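PDB 2R5F: transcriptional regulator, putative from Pseudomonas syringae pv. tomato, which probably binds a sugar-type effector and regulates transcription as a DNA-binding member of the SorC family. Local coordinates for residues A[12-15]-A[16-20]; A[101-104]-A[105-108]; A[110-114]-A[115-119]; A[136-139]-A[140-144]; A[252-255]-A[256-260]. All coordinates share one frame; numbering follows the deposited sequence.

In the fold
Five local contacts illustrate how one Rossmann-like domain begins, continues and ends its helices. Interactions 1 and 5 lie on one side of the chain's centre, about 11 Å apart between centres, and touch: Leu12 and Leu16 of helix 10-20 pack on Ala259 of helix 256-262. The bound sulfate belongs to this region, held in interaction 1 and lying about 5 Å from the Val256 side chain of interaction 5. Interactions 2 and 3 follow one another along helix 101-115, centres about 13 Å apart, the first near its start and the second at its end. Interaction 4, on the surface, has nearest atoms about 9 Å from both and is centred about 44 Å from interaction 1.

Interaction 1: A[12-15]-A[16-20]; sequences LETR and LQKMY. With SO4 (sulfate ion), chain C.
The first turns of helix 10-20, which carry a sulfate site, also pair Leu12 with Leu16 in an i to i+4 contact on a separate face, Leu12 CD1 lying 4.4 Å from Leu16 CG. Their backbones are joined as well, Leu16 N donating to Leu12 O over 3.1 Å. At the sulfate, the amide N of Leu12 donates to O3 of the ion at 2.9 Å. Arg15 grips the same ion: the bend at its chi3 (-70°) turns the guanidinium back along the helix, and NH2 meets sulfate O1 edge-on and in plane at 2.6 Å. His9 also binds the ion, which probably comes from the crystallisation liquor. On the outer side, Lys18 runs beside Thr14 and points the same way, CE resting 3.8 Å from Thr14 CG2. Met19, a selenomethionine, lays its CG 3.1 Å from Arg15 O, the carbonyl that receives its own amide. Glu13 and Gln17, again four apart, direct OE2 and OE1 to the amides of Val27 and Val25, fixing the helix along strand 24-28, while Leu12 and Leu16 pack against helix 256-262 and Tyr20 reaches helix 237-245.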
loop_
_atom_site.group_PDB
_atom_site.type_symbol
_atom_site.label_atom_id
_atom_site.label_comp_id
_atom_site.label_asym_id
_atom_site.label_seq_id
_atom_site.Cartn_x
_atom_site.Cartn_y
_atom_site.Cartn_z
ATOM N N LEU A 12 -8.606 -16.827 -11.969
ATOM C CA LEU A 12 -8.519 -16.610 -10.523
ATOM C C LEU A 12 -8.726 -15.113 -10.185
ATOM O O LEU A 12 -9.499 -14.769 -9.289
ATOM C CB LEU A 12 -7.175 -17.134 -9.996
ATOM C CG LEU A 12 -6.786 -17.036 -8.520
ATOM C CD1 LEU A 12 -7.877 -17.683 -7.675
ATOM C CD2 LEU A 12 -5.439 -17.758 -8.297
ATOM N N GLU A 13 -8.048 -14.235 -10.922
ATOM C CA GLU A 13 -8.260 -12.793 -10.816
ATOM C C GLU A 13 -9.743 -12.417 -10.897
ATOM O O GLU A 13 -10.273 -11.723 -10.004
ATOM C CB GLU A 13 -7.483 -12.079 -11.923
ATOM C CG GLU A 13 -5.973 -12.109 -11.695
ATOM C CD GLU A 13 -5.156 -11.432 -12.810
ATOM O OE1 GLU A 13 -5.746 -10.821 -13.725
ATOM O OE2 GLU A 13 -3.901 -11.509 -12.764
ATOM N N THR A 14 -10.401 -12.888 -11.970
ATOM C CA THR A 14 -11.830 -12.678 -12.184
ATOM C C THR A 14 -12.746 -13.120 -11.016
ATOM O O THR A 14 -13.635 -12.365 -10.613
ATOM C CB THR A 14 -12.288 -13.360 -13.504
ATOM O OG1 THR A 14 -11.648 -12.682 -14.587
ATOM C CG2 THR A 14 -13.770 -13.263 -13.673
ATOM N N ARG A 15 -12.545 -14.330 -10.492
ATOM C CA ARG A 15 -13.351 -14.835 -9.352
ATOM C C ARG A 15 -13.194 -13.978 -8.089
ATOM O O ARG A 15 -14.173 -13.679 -7.415
ATOM C CB ARG A 15 -13.041 -16.318 -9.048
ATOM C CG ARG A 15 -13.498 -17.290 -10.154
ATOM C CD ARG A 15 -13.313 -18.781 -9.788
ATOM N NE ARG A 15 -11.894 -19.155 -9.761
ATOM C CZ ARG A 15 -11.229 -19.677 -10.791
ATOM N NH1 ARG A 15 -11.856 -19.901 -11.942
ATOM N NH2 ARG A 15 -9.939 -19.967 -10.671
ATOM N N LEU A 16 -11.955 -13.578 -7.795
ATOM C CA LEU A 16 -11.645 -12.727 -6.649
ATOM C C LEU A 16 -12.308 -11.347 -6.786
ATOM O O LEU A 16 -12.912 -10.850 -5.829
ATOM C CB LEU A 16 -10.125 -12.600 -6.460
ATOM C CG LEU A 16 -9.369 -13.871 -6.007
ATOM C CD1 LEU A 16 -7.901 -13.578 -5.770
ATOM C CD2 LEU A 16 -9.963 -14.459 -4.773
ATOM N N GLN A 17 -12.222 -10.756 -7.985
ATOM C CA GLN A 17 -12.918 -9.498 -8.305
ATOM C C GLN A 17 -14.421 -9.600 -8.082
ATOM O O GLN A 17 -15.011 -8.699 -7.510
ATOM C CB GLN A 17 -12.622 -9.046 -9.737
ATOM C CG GLN A 17 -11.153 -8.659 -9.961
ATOM C CD GLN A 17 -10.800 -8.444 -11.406
ATOM O OE1 GLN A 17 -9.656 -8.171 -11.741
ATOM N NE2 GLN A 17 -11.777 -8.552 -12.274
ATOM N N LYS A 18 -15.038 -10.692 -8.524
ATOM C CA LYS A 18 -16.463 -10.902 -8.274
ATOM C C LYS A 18 -16.773 -11.191 -6.799
ATOM O O LYS A 18 -17.713 -10.623 -6.250
ATOM C CB LYS A 18 -17.035 -12.021 -9.154
ATOM C CG LYS A 18 -17.167 -11.646 -10.618
ATOM C CD LYS A 18 -18.038 -12.614 -11.422
ATOM C CE LYS A 18 -17.185 -13.676 -12.120
ATOM N NZ LYS A 18 -17.162 -15.002 -11.403
HETATM N N MSE A 19 -15.997 -12.078 -6.170
HETATM C CA MSE A 19 -16.206 -12.454 -4.764
HETATM C C MSE A 19 -16.131 -11.292 -3.782
HETATM O O MSE A 19 -16.933 -11.211 -2.851
HETATM C CB MSE A 19 -15.193 -13.494 -4.308
HETATM C CG MSE A 19 -15.458 -14.868 -4.807
HETATM SE SE MSE A 19 -14.056 -16.059 -4.141
HETATM C CE MSE A 19 -14.377 -15.862 -2.207
ATOM N N TYR A 20 -15.145 -10.426 -3.985
ATOM C CA TYR A 20 -14.861 -9.338 -3.056
ATOM C C TYR A 20 -15.333 -7.964 -3.542
ATOM O O TYR A 20 -15.152 -6.959 -2.840
ATOM C CB TYR A 20 -13.364 -9.329 -2.701
ATOM C CG TYR A 20 -12.997 -10.594 -1.950
ATOM C CD1 TYR A 20 -13.408 -10.774 -0.620
ATOM C CD2 TYR A 20 -12.286 -11.626 -2.573
ATOM C CE1 TYR A 20 -13.106 -11.930 0.067
ATOM C CE2 TYR A 20 -11.984 -12.798 -1.878
ATOM C CZ TYR A 20 -12.402 -12.932 -0.565
ATOM O OH TYR A 20 -12.121 -14.069 0.132
HETATM S S SO4 C . -6.403 -20.048 -12.436
HETATM O O1 SO4 C . -7.637 -20.538 -11.804
HETATM O O2 SO4 C . -6.065 -20.845 -13.611
HETATM O O3 SO4 C . -6.617 -18.661 -12.885
HETATM O O4 SO4 C . -5.308 -20.192 -11.461
HETATM O O HOH W 1 -16.512 -15.435 -8.032
#

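Interaction 2: A[101-104]-A[105-108]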
loop_
_atom_site.group_PDB
_atom_site.type_symbol
_atom_site.label_atom_id
_atom_site.label_comp_id
_atom_site.label_asym_id
_atom_site.label_seq_id
_atom_site.Cartn_x
_atom_site.Cartn_y
_atom_site.Cartn_z
ATOM N N ALA A 101 12.190 4.491 11.156
ATOM C CA ALA A 101 11.427 5.703 10.811
ATOM C C ALA A 101 12.111 6.524 9.717
ATOM O O ALA A 101 11.436 7.081 8.824
ATOM C CB ALA A 101 11.200 6.579 12.055
ATOM N N PHE A 102 13.443 6.597 9.821
ATOM C CA PHE A 102 14.289 7.294 8.867
ATOM C C PHE A 102 14.272 6.625 7.523
ATOM O O PHE A 102 14.217 7.301 6.508
ATOM C CB PHE A 102 15.733 7.353 9.345
ATOM C CG PHE A 102 16.582 8.334 8.584
ATOM C CD1 PHE A 102 16.039 9.533 8.115
ATOM C CD2 PHE A 102 17.932 8.080 8.369
ATOM C CE1 PHE A 102 16.823 10.445 7.422
ATOM C CE2 PHE A 102 18.729 8.987 7.689
ATOM C CZ PHE A 102 18.183 10.175 7.220
ATOM N N GLU A 103 14.349 5.299 7.535
ATOM C CA GLU A 103 14.265 4.483 6.333
ATOM C C GLU A 103 12.925 4.652 5.636
ATOM O O GLU A 103 12.858 4.550 4.410
ATOM C CB GLU A 103 14.486 3.008 6.663
ATOM C CG GLU A 103 15.778 2.702 7.455
ATOM C CD GLU A 103 17.046 2.801 6.603
ATOM O OE1 GLU A 103 16.965 3.225 5.419
ATOM O OE2 GLU A 103 18.132 2.453 7.130
ATOM N N ALA A 104 11.867 4.890 6.417
ATOM C CA ALA A 104 10.520 5.110 5.856
ATOM C C ALA A 104 10.439 6.490 5.212
ATOM O O ALA A 104 9.817 6.666 4.159
ATOM C CB ALA A 104 9.447 4.946 6.931
ATOM N N THR A 105 11.105 7.462 5.828
ATOM C CA THR A 105 11.231 8.803 5.247
ATOM C C THR A 105 12.033 8.793 3.929
ATOM O O THR A 105 11.578 9.326 2.907
ATOM C CB THR A 105 11.832 9.793 6.294
ATOM O OG1 THR A 105 10.879 9.973 7.348
ATOM C CG2 THR A 105 12.117 11.133 5.693
ATOM N N LEU A 106 13.209 8.170 3.963
ATOM C CA LEU A 106 14.055 8.005 2.800
ATOM C C LEU A 106 13.362 7.292 1.631
ATOM O O LEU A 106 13.618 7.601 0.471
ATOM C CB LEU A 106 15.274 7.199 3.203
ATOM C CG LEU A 106 16.206 6.746 2.083
ATOM C CD1 LEU A 106 16.866 7.969 1.485
ATOM C CD2 LEU A 106 17.230 5.778 2.620
ATOM N N LEU A 107 12.495 6.331 1.943
ATOM C CA LEU A 107 11.768 5.588 0.906
ATOM C C LEU A 107 10.783 6.454 0.144
ATOM O O LEU A 107 10.681 6.364 -1.079
ATOM C CB LEU A 107 11.048 4.389 1.514
ATOM C CG LEU A 107 10.356 3.507 0.477
ATOM C CD1 LEU A 107 11.447 2.795 -0.306
ATOM C CD2 LEU A 107 9.496 2.475 1.186
ATOM N N THR A 108 10.058 7.287 0.881
ATOM C CA THR A 108 9.087 8.221 0.332
ATOM C C THR A 108 9.796 9.203 -0.585
ATOM O O THR A 108 9.300 9.513 -1.669
ATOM C CB THR A 108 8.414 9.027 1.464
ATOM O OG1 THR A 108 7.950 8.134 2.477
ATOM C CG2 THR A 108 7.224 9.801 0.955
#
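The carbonyl oxygen of Ala104 is gripped twice by Thr108: the hydroxyl OG1 donates to Ala104 O at 2.9 Å, and the amide N of Thr108 adds a weak bond at 3.3 Å. The torsion that allows this is chi1 of Thr108 (-50°), which sets OG1 beside its own backbone N and thus facing the preceding turn, while the methyl group turns toward the carbonyl side. The same device appears one turn earlier with the strengths reversed. There the amide of Thr105 makes the main bond to Ala101 O, 3.0 Å long, and its OG1 gives only a weak one to Ala101 O at 3.3 Å. This is the familiar i to i-4 side-chain bond of threonine in an alpha-helix, by which a buried hydroxyl is satisfied by the helix that carries it. Here the two threonines, with Ala101, lie on the inward side of helix 101-115: Thr105 and Thr108 pack on Gln91 of strand 88-94, and Thr108 also meets Val89. Leu107 turns to helix 68-75, touching Arg71 and Val74, and its amide N donates to Glu103 O at 3.1 Å. On the exposed side, Glu103 and Leu106 extend side by side in the same direction. A bend at chi2 of Glu103 (-74°) brings OE1 alongside the leucine, 3.8 Å from Leu106 CD2, a contact between the carboxylate and a methyl group. Phe102 O is tied to Leu106 N at 2.9 Å.

Interaction 3: A[110-114]-A[115-119]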
loop_
_atom_site.group_PDB
_atom_site.type_symbol
_atom_site.label_atom_id
_atom_site.label_comp_id
_atom_site.label_asym_id
_atom_site.label_seq_id
_atom_site.Cartn_x
_atom_site.Cartn_y
_atom_site.Cartn_z
ATOM N N ARG A 110 12.894 8.796 -1.990
ATOM C CA ARG A 110 13.391 8.030 -3.126
ATOM C C ARG A 110 12.351 7.931 -4.226
ATOM O O ARG A 110 12.674 8.164 -5.356
ATOM C CB ARG A 110 13.811 6.636 -2.712
ATOM C CG ARG A 110 15.191 6.553 -2.171
ATOM C CD ARG A 110 15.467 5.180 -1.626
ATOM N NE ARG A 110 15.551 4.176 -2.683
ATOM C CZ ARG A 110 15.377 2.866 -2.489
ATOM N NH1 ARG A 110 15.101 2.392 -1.277
ATOM N NH2 ARG A 110 15.479 2.020 -3.505
ATOM N N LEU A 111 11.099 7.623 -3.881
ATOM C CA LEU A 111 9.995 7.515 -4.841
ATOM C C LEU A 111 9.648 8.833 -5.531
ATOM O O LEU A 111 9.375 8.862 -6.730
ATOM C CB LEU A 111 8.750 6.883 -4.189
ATOM C CG LEU A 111 7.571 6.702 -5.171
ATOM C CD1 LEU A 111 7.979 5.770 -6.306
ATOM C CD2 LEU A 111 6.245 6.263 -4.512
ATOM N N ALA A 112 9.674 9.930 -4.780
ATOM C CA ALA A 112 9.503 11.260 -5.352
ATOM C C ALA A 112 10.637 11.606 -6.335
ATOM O O ALA A 112 10.418 12.237 -7.388
ATOM C CB ALA A 112 9.411 12.262 -4.252
ATOM N N THR A 113 11.851 11.186 -6.004
ATOM C CA THR A 113 12.992 11.424 -6.881
ATOM C C THR A 113 12.777 10.693 -8.196
ATOM O O THR A 113 12.869 11.305 -9.273
ATOM C CB THR A 113 14.315 11.076 -6.194
ATOM O OG1 THR A 113 14.527 12.011 -5.136
ATOM C CG2 THR A 113 15.511 11.166 -7.150
ATOM N N LEU A 114 12.442 9.407 -8.094
ATOM C CA LEU A 114 12.137 8.581 -9.255
ATOM C C LEU A 114 11.064 9.195 -10.174
ATOM O O LEU A 114 11.257 9.266 -11.398
ATOM C CB LEU A 114 11.739 7.166 -8.828
ATOM C CG LEU A 114 12.916 6.294 -8.382
ATOM C CD1 LEU A 114 12.385 5.127 -7.587
ATOM C CD2 LEU A 114 13.687 5.805 -9.572
ATOM N N LEU A 115 9.976 9.662 -9.572
ATOM C CA LEU A 115 8.853 10.263 -10.294
ATOM C C LEU A 115 9.044 11.722 -10.657
ATOM O O LEU A 115 8.182 12.317 -11.318
ATOM C CB LEU A 115 7.541 10.048 -9.506
ATOM C CG LEU A 115 7.262 8.551 -9.249
ATOM C CD1 LEU A 115 6.021 8.318 -8.403
ATOM C CD2 LEU A 115 7.159 7.794 -10.564
ATOM N N ASN A 116 10.181 12.293 -10.250
ATOM C CA ASN A 116 10.511 13.704 -10.496
ATOM C C ASN A 116 9.531 14.711 -9.910
ATOM O O ASN A 116 9.206 15.719 -10.532
ATOM C CB ASN A 116 10.666 13.972 -11.991
ATOM C CG ASN A 116 11.841 13.269 -12.576
ATOM O OD1 ASN A 116 12.929 13.312 -12.024
ATOM N ND2 ASN A 116 11.640 12.621 -13.713
ATOM N N CYS A 117 9.040 14.432 -8.723
ATOM C CA CYS A 117 8.038 15.290 -8.116
ATOM C C CYS A 117 8.419 15.642 -6.664
ATOM O O CYS A 117 9.412 15.129 -6.129
ATOM C CB CYS A 117 6.672 14.613 -8.194
ATOM S SG CYS A 117 6.585 13.103 -7.255
ATOM N N PRO A 118 7.683 16.579 -6.048
ATOM C CA PRO A 118 7.864 16.870 -4.615
ATOM C C PRO A 118 7.450 15.737 -3.645
ATOM O O PRO A 118 6.536 14.980 -3.922
ATOM C CB PRO A 118 7.012 18.132 -4.381
ATOM C CG PRO A 118 6.548 18.591 -5.694
ATOM C CD PRO A 118 6.715 17.486 -6.700
ATOM N N ALA A 119 8.145 15.628 -2.518
ATOM C CA ALA A 119 7.814 14.659 -1.462
ATOM C C ALA A 119 7.304 15.429 -0.264
ATOM O O ALA A 119 7.756 16.528 -0.019
ATOM C CB ALA A 119 9.037 13.870 -1.074
#
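Ala112 and Leu115 carry most of this helix ending, with Leu114 beside them. Ala112 lies beside the returning chain, where Ala119 points its CB at it, the two CB atoms 3.6 Å apart. The CB of Ala112 also packs 4.2 Å from Cys117 SG, and its carbonyl oxygen receives the amide of Cys117 at 2.9 Å. Together with the bond from Asn116 N to Thr113 O, 3.0 Å long and entering from well above the carbonyl plane, this forms a Schellman motif. The apolar pairing of Ala112 with Cys117 is the side-chain contact that commonly accompanies it. Asn116 supplies the required left-handed backbone, phi 60°, a conformation asparagine tolerates better than most residues, and its ND2 is bonded to Lys83 O. Leu115, still tied by its amide to Leu111 O, lies across Leu111, CD1 to CD1 at 3.8 Å. Its CG stands beside the backbone N with chi1 at -57°, a setting that folds the branch back over the preceding turn and puts CG 3.3 Å from Leu111 O. Beyond the pair, Leu115 meets Ile61 of strand 60-63 and Leu111 meets Val74 and Val89; Leu114 points away from the returning chain and packs on Val74 and Met77. The turn thus carries helix 101-115 into strand 119-120, the helix-to-strand step of an alpha/beta fold. Chemically, two amides that would otherwise lie past the last helical bonds find carbonyls in the final turn, and small or apolar side chains seal the fold-back, which suggests an ending held by backbone bonds and hydrophobic contact together.

Interaction 4: A[136-139]-A[140-144]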
loop_
_atom_site.group_PDB
_atom_site.type_symbol
_atom_site.label_atom_id
_atom_site.label_comp_id
_atom_site.label_asym_id
_atom_site.label_seq_id
_atom_site.Cartn_x
_atom_site.Cartn_y
_atom_site.Cartn_z
ATOM N N ARG A 136 5.007 25.828 20.980
ATOM C CA ARG A 136 4.945 25.670 19.516
ATOM C C ARG A 136 6.358 25.622 18.947
ATOM O O ARG A 136 7.279 26.275 19.447
ATOM C CB ARG A 136 4.169 26.808 18.821
ATOM C CG ARG A 136 2.641 26.871 19.055
ATOM C CD ARG A 136 1.864 25.624 18.660
ATOM N NE ARG A 136 1.653 25.438 17.213
ATOM C CZ ARG A 136 0.584 24.827 16.701
ATOM N NH1 ARG A 136 0.433 24.669 15.386
ATOM N NH2 ARG A 136 -0.355 24.378 17.516
ATOM N N ILE A 137 6.501 24.879 17.866
ATOM C CA ILE A 137 7.785 24.466 17.352
ATOM C C ILE A 137 7.500 24.181 15.882
ATOM O O ILE A 137 6.392 23.748 15.559
ATOM C CB ILE A 137 8.275 23.210 18.179
ATOM C CG1 ILE A 137 9.300 23.600 19.271
ATOM C CG2 ILE A 137 8.734 22.055 17.307
ATOM C CD1 ILE A 137 10.497 24.471 18.823
ATOM N N VAL A 138 8.451 24.450 14.986
ATOM C CA VAL A 138 8.185 24.303 13.537
ATOM C C VAL A 138 7.816 22.915 13.068
ATOM O O VAL A 138 7.143 22.775 12.042
ATOM C CB VAL A 138 9.325 24.825 12.604
ATOM C CG1 VAL A 138 9.358 26.338 12.575
ATOM C CG2 VAL A 138 10.688 24.225 12.968
ATOM N N GLU A 139 8.255 21.884 13.785
ATOM C CA GLU A 139 7.988 20.494 13.355
ATOM C C GLU A 139 6.509 20.080 13.492
ATOM O O GLU A 139 6.083 19.080 12.931
ATOM C CB GLU A 139 8.922 19.504 14.063
ATOM C CG GLU A 139 10.410 19.912 14.018
ATOM C CD GLU A 139 10.859 20.690 15.248
ATOM O OE1 GLU A 139 10.927 20.083 16.336
ATOM O OE2 GLU A 139 11.150 21.903 15.143
HETATM N N MSE A 140 5.732 20.864 14.234
HETATM C CA MSE A 140 4.275 20.704 14.246
HETATM C C MSE A 140 3.678 21.137 12.900
HETATM O O MSE A 140 2.721 20.556 12.425
HETATM C CB MSE A 140 3.661 21.516 15.390
HETATM C CG MSE A 140 4.060 21.050 16.782
HETATM SE SE MSE A 140 3.544 22.309 18.141
HETATM C CE MSE A 140 4.425 21.526 19.709
ATOM N N GLU A 141 4.278 22.148 12.281
ATOM C CA GLU A 141 3.785 22.716 11.026
ATOM C C GLU A 141 4.152 21.846 9.827
ATOM O O GLU A 141 3.404 21.757 8.857
ATOM C CB GLU A 141 4.334 24.138 10.828
ATOM C CG GLU A 141 3.250 25.152 10.540
ATOM C CD GLU A 141 2.349 25.387 11.734
ATOM O OE1 GLU A 141 1.123 25.502 11.541
ATOM O OE2 GLU A 141 2.869 25.459 12.869
ATOM N N GLU A 142 5.328 21.238 9.915
ATOM C CA GLU A 142 5.754 20.191 9.001
ATOM C C GLU A 142 4.800 19.015 8.963
ATOM O O GLU A 142 4.573 18.464 7.902
ATOM C CB GLU A 142 7.123 19.667 9.405
ATOM C CG GLU A 142 8.194 20.716 9.589
ATOM C CD GLU A 142 9.549 20.075 9.695
ATOM O OE1 GLU A 142 9.709 18.933 9.162
ATOM O OE2 GLU A 142 10.437 20.696 10.313
ATOM N N VAL A 143 4.252 18.627 10.120
ATOM C CA VAL A 143 3.285 17.525 10.184
ATOM C C VAL A 143 1.959 17.905 9.526
ATOM O O VAL A 143 1.364 17.083 8.824
ATOM C CB VAL A 143 3.066 17.017 11.649
ATOM C CG1 VAL A 143 1.877 16.111 11.739
ATOM C CG2 VAL A 143 4.319 16.299 12.172
ATOM N N LYS A 144 1.501 19.143 9.760
ATOM C CA LYS A 144 0.232 19.645 9.198
ATOM C C LYS A 144 0.293 19.798 7.683
ATOM O O LYS A 144 -0.724 19.697 7.006
ATOM C CB LYS A 144 -0.181 20.994 9.820
ATOM C CG LYS A 144 -0.405 20.982 11.334
ATOM C CD LYS A 144 -1.239 22.169 11.849
ATOM C CE LYS A 144 -0.838 23.532 11.251
ATOM N NZ LYS A 144 -1.503 24.701 11.980
HETATM O O HOH W 2 4.032 25.740 15.064
#
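Arg136 and Met140, a selenomethionine, cross obliquely at the surface, the selenium sitting over one face of the guanidinium with SE 3.8 Å from Arg136 NE. Bends at chi2 and chi3 fold the arginine back over the extended selenomethionine chain, which explains why CD touches it too. Glu141 approaches from another direction: its side chain crosses Arg136 at about a right angle, the carboxylate and guanidinium planes differing by 35°, and OE2 makes a long salt bridge to Arg136 NH1 at 3.6 Å. A water bridges the two groups. It accepts from Arg136 NE and donates to Glu141 OE2 at 2.5 Å and to Ile137 O at 3.1 Å, linking side chain, backbone and carboxylate. Lys144 comes to the same carboxylate from the following turn, completing a salt-bridge network, though the position of Glu141 OE1 is doubtful. Elsewhere Glu139 and Glu142 run side by side, pointing the same way, with their carboxylates twisted 71° apart. The backbone is just becoming helical here: Val138 O accepts both Glu141 N, at 2.9 Å from above the carbonyl plane, and Glu142 N, in that plane at 3.2 Å. This start of helix 138-149 lies far out on the domain, the centre of the contact about 26 Å from the centre of the chain. It comes after strand 119-120 in sequence and before strand 155-162, with nearest atoms about 9 Å from segment 101-108 of helix 101-115.

Interaction 5: A[252-255]-A[256-260]; sequences LITD and VGTAR
With chi1 at 59°, Asp255 holds its CG between its backbone N and carbonyl carbon, and Thr258, with chi1 at -58°, keeps OG1 beside its own N; the two torsions turn carboxylate and hydroxyl to each other. Thr258 OG1 donates to Asp255 OD1 at 2.6 Å, on the syn side of the oxygen, while Thr258 N donates to Asp255 OD2 at 3.1 Å from well above the carboxylate plane. The second bond makes Asp255 an N-cap, here closed by both oxygens on one threonine. A water extends the grip by donating to Asp255 OD2 at 2.8 Å and accepting from Gly257 N at 3.1 Å. Behind the cap the first regular helical bond runs from Ala259 N to Asp255 O, 2.9 Å long. Strand 252-255 passes into helix 256-260 with no residue between them; the segment axes make an angle of 108° between their N-to-C directions and come within 5.5 Å. Thr254, the last residue before the cap, slants across Thr258 and lays OG1 3.2 Å from Thr258 CG2; that hydroxyl is bonded to Ala231 O. Such a strand end leading into a helix start is a recurrent feature of Rossmann-like domains. The parallel neighbours here are strands 24-28 and 226-230, and Ala259 packs on Val27 of the former. Because Thr258 OG1 is also bonded to Gly233 N, the hydroxyl connects the cap to a neighbouring loop, and the negative carboxylate at the helix start would probably be favoured by the helix dipole.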
loop_
_atom_site.group_PDB
_atom_site.type_symbol
_atom_site.label_atom_id
_atom_site.label_comp_id
_atom_site.label_asym_id
_atom_site.label_seq_id
_atom_site.Cartn_x
_atom_site.Cartn_y
_atom_site.Cartn_z
ATOM N N LEU A 252 -5.627 -4.995 -5.996
ATOM C CA LEU A 252 -4.778 -5.820 -5.150
ATOM C C LEU A 252 -3.824 -6.542 -6.037
ATOM O O LEU A 252 -4.248 -7.148 -7.009
ATOM C CB LEU A 252 -5.623 -6.835 -4.354
ATOM C CG LEU A 252 -4.871 -7.955 -3.655
ATOM C CD1 LEU A 252 -4.059 -7.475 -2.429
ATOM C CD2 LEU A 252 -5.900 -9.063 -3.311
ATOM N N ILE A 253 -2.535 -6.446 -5.721
ATOM C CA ILE A 253 -1.515 -7.272 -6.345
ATOM C C ILE A 253 -0.997 -8.276 -5.311
ATOM O O ILE A 253 -0.584 -7.889 -4.223
ATOM C CB ILE A 253 -0.343 -6.442 -6.887
ATOM C CG1 ILE A 253 -0.880 -5.365 -7.873
ATOM C CG2 ILE A 253 0.679 -7.385 -7.530
ATOM C CD1 ILE A 253 0.204 -4.339 -8.339
ATOM N N THR A 254 -1.077 -9.568 -5.651
ATOM C CA THR A 254 -0.791 -10.618 -4.704
ATOM C C THR A 254 -0.299 -11.853 -5.433
ATOM O O THR A 254 -0.390 -11.949 -6.653
ATOM C CB THR A 254 -2.054 -10.954 -3.817
ATOM O OG1 THR A 254 -1.633 -11.750 -2.711
ATOM C CG2 THR A 254 -3.155 -11.684 -4.582
ATOM N N ASP A 255 0.213 -12.818 -4.698
ATOM C CA ASP A 255 0.730 -14.054 -5.325
ATOM C C ASP A 255 -0.363 -15.114 -5.510
ATOM O O ASP A 255 -1.469 -14.968 -4.975
ATOM C CB ASP A 255 1.875 -14.616 -4.465
ATOM C CG ASP A 255 1.426 -14.916 -3.048
ATOM O OD1 ASP A 255 1.172 -13.960 -2.301
ATOM O OD2 ASP A 255 1.289 -16.107 -2.703
ATOM N N VAL A 256 -0.046 -16.185 -6.248
ATOM C CA VAL A 256 -0.984 -17.285 -6.509
ATOM C C VAL A 256 -1.489 -17.977 -5.235
ATOM O O VAL A 256 -2.660 -18.252 -5.104
ATOM C CB VAL A 256 -0.367 -18.442 -7.418
ATOM C CG1 VAL A 256 -1.435 -19.472 -7.765
ATOM C CG2 VAL A 256 0.220 -17.930 -8.661
ATOM N N GLY A 257 -0.595 -18.306 -4.320
ATOM C CA GLY A 257 -0.993 -19.075 -3.127
ATOM C C GLY A 257 -1.982 -18.257 -2.331
ATOM O O GLY A 257 -3.034 -18.770 -1.932
ATOM N N THR A 258 -1.659 -16.982 -2.127
ATOM C CA THR A 258 -2.526 -16.058 -1.416
ATOM C C THR A 258 -3.872 -15.931 -2.111
ATOM O O THR A 258 -4.896 -15.971 -1.462
ATOM C CB THR A 258 -1.891 -14.647 -1.256
ATOM O OG1 THR A 258 -0.637 -14.776 -0.563
ATOM C CG2 THR A 258 -2.816 -13.720 -0.437
ATOM N N ALA A 259 -3.847 -15.755 -3.425
ATOM C CA ALA A 259 -5.057 -15.579 -4.205
ATOM C C ALA A 259 -5.937 -16.813 -4.081
ATOM O O ALA A 259 -7.155 -16.696 -4.003
ATOM C CB ALA A 259 -4.711 -15.308 -5.666
ATOM N N ARG A 260 -5.310 -17.990 -4.060
ATOM C CA ARG A 260 -6.024 -19.255 -3.856
ATOM C C ARG A 260 -6.594 -19.381 -2.437
ATOM O O ARG A 260 -7.716 -19.810 -2.270
ATOM C CB ARG A 260 -5.159 -20.449 -4.273
ATOM C CG ARG A 260 -5.162 -20.686 -5.821
ATOM C CD ARG A 260 -4.175 -21.758 -6.302
ATOM N NE ARG A 260 -4.090 -21.803 -7.777
ATOM C CZ ARG A 260 -3.095 -22.380 -8.465
ATOM N NH1 ARG A 260 -3.093 -22.360 -9.797
ATOM N NH2 ARG A 260 -2.086 -22.970 -7.827
HETATM O O HOH W 3 2.525 -18.147 -4.133
#